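PDB 3VPB: putative acetylornithine deacetylase from Sulfolobus tokodaii, which probably catalyses the ATP-dependent joining of the amino group of glutamate to the gamma-carboxyl group of the C-terminal glutamate of the carrier protein LysW in arginine biosynthesis. Local coordinates for residues Ala50-Val55 with Ala65-Ala70. Sequence-based numbering, arbitrary orientation. Where two conformers were deposited one is given.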
# COMPACT_ATOMS: atom_id res chain seq x y z
N ALA B 50 30.75 -3.69 12.77
CA ALA B 50 29.79 -4.08 11.71
C ALA B 50 29.71 -2.97 10.66
O ALA B 50 29.58 -1.80 11.00
CB ALA B 50 28.41 -4.34 12.32
N ILE B 51 29.80 -3.34 9.38
CA ILE B 51 29.72 -2.33 8.30
C ILE B 51 28.33 -2.52 7.75
O ILE B 51 28.00 -3.61 7.30
CB ILE B 51 30.77 -2.57 7.22
CG1 ILE B 51 32.18 -2.53 7.81
CG2 ILE B 51 30.61 -1.57 6.02
CD1 ILE B 51 33.27 -2.81 6.75
N ILE B 52 27.49 -1.50 7.89
CA ILE B 52 26.05 -1.68 7.67
C ILE B 52 25.76 -1.26 6.24
O ILE B 52 25.76 -0.08 5.93
CB ILE B 52 25.20 -0.81 8.67
CG1 ILE B 52 25.50 -1.15 10.16
CG2 ILE B 52 23.70 -0.95 8.33
CD1 ILE B 52 25.25 -2.66 10.54
N ARG B 53 25.44 -2.24 5.40
CA ARG B 53 25.31 -2.03 3.95
C ARG B 53 23.96 -2.41 3.27
O ARG B 53 23.89 -2.38 2.05
CB ARG B 53 26.48 -2.73 3.23
CG ARG B 53 27.86 -2.09 3.54
CD ARG B 53 27.89 -0.61 3.17
NE ARG B 53 27.62 -0.43 1.74
CZ ARG B 53 27.70 0.74 1.12
NH1 ARG B 53 27.45 0.83 -0.19
NH2 ARG B 53 28.06 1.82 1.80
N PRO B 54 22.88 -2.75 4.04
CA PRO B 54 21.65 -3.04 3.31
C PRO B 54 21.15 -1.86 2.47
O PRO B 54 21.29 -0.69 2.89
CB PRO B 54 20.64 -3.34 4.44
CG PRO B 54 21.49 -3.81 5.57
CD PRO B 54 22.67 -2.87 5.48
N VAL B 55 20.53 -2.19 1.34
CA VAL B 55 19.93 -1.21 0.42
C VAL B 55 18.63 -0.70 1.05
O VAL B 55 18.23 0.45 0.86
CB VAL B 55 19.62 -1.85 -0.97
CG1 VAL B 55 19.13 -0.79 -1.98
CG2 VAL B 55 20.84 -2.61 -1.51
N ALA B 65 20.75 -1.58 14.99
CA ALA B 65 20.22 -1.58 16.36
C ALA B 65 20.46 -2.91 17.08
O ALA B 65 20.87 -2.92 18.26
CB ALA B 65 18.75 -1.26 16.34
N VAL B 66 20.19 -4.03 16.40
CA VAL B 66 20.40 -5.34 17.01
C VAL B 66 21.88 -5.61 17.31
O VAL B 66 22.21 -6.07 18.39
CB VAL B 66 19.82 -6.48 16.19
CG1 VAL B 66 20.07 -7.88 16.91
CG2 VAL B 66 18.30 -6.27 15.97
N LEU B 67 22.77 -5.23 16.39
CA LEU B 67 24.23 -5.39 16.59
C LEU B 67 24.75 -4.50 17.73
O LEU B 67 25.57 -4.95 18.56
CB LEU B 67 24.99 -5.10 15.28
CG LEU B 67 24.81 -6.25 14.26
CD1 LEU B 67 25.01 -5.69 12.85
CD2 LEU B 67 25.84 -7.39 14.52
N GLU B 68 24.28 -3.28 17.80
CA GLU B 68 24.61 -2.37 18.92
C GLU B 68 24.20 -2.93 20.28
O GLU B 68 24.89 -2.72 21.28
CB GLU B 68 23.93 -1.03 18.73
CG GLU B 68 24.48 -0.28 17.55
CD GLU B 68 23.71 1.03 17.27
OE1 GLU B 68 24.32 1.90 16.63
OE2 GLU B 68 22.54 1.19 17.71
N ALA B 69 23.07 -3.60 20.32
CA ALA B 69 22.56 -4.18 21.56
C ALA B 69 23.51 -5.30 22.04
O ALA B 69 23.60 -5.56 23.23
CB ALA B 69 21.16 -4.72 21.34
N ALA B 70 24.22 -5.92 21.10
CA ALA B 70 25.24 -6.93 21.45
C ALA B 70 26.61 -6.31 21.77
O ALA B 70 27.57 -7.05 22.02
CB ALA B 70 25.37 -7.97 20.35
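L67, near the C-terminal end of helix 57-69, reaches across to strand 49-52 with a single methyl group. Its CD1 lies 3.7 Å from CB of A50 and 3.8 Å from CD1 of I52, so one leucine branch meets both residues of the strand whose side chains face the helix. At a chi1 of -74° the L67 side chain swings away from its own carbonyl carbon, which carries the forked end out from the helix to the sheet. A50 suits its place by being small: the lone methyl lets the leucine come close to the strand, with the CA atoms of A50 and L67 7.5 Å apart. I52 fills more room. Its CG1 also lies anti to the carbonyl carbon, and a further turn at chi2 (-58°) sets CD1 beside the leucine methyl; the isoleucine and leucine side chains run alongside one another, pointing opposite ways. No hydrogen bond crosses the interface, and all three residues are buried, so dispersion and the exclusion of water account for the contact. T74 of strand 73-75 touches all three side chains, while I6 of strand 2-7 also packs on L67. Strand 49-52, helix 57-69 and the parallel strand 73-75 form a beta-alpha-beta crossover, here in the Rossmann-like preATP-grasp domain of the RimK family.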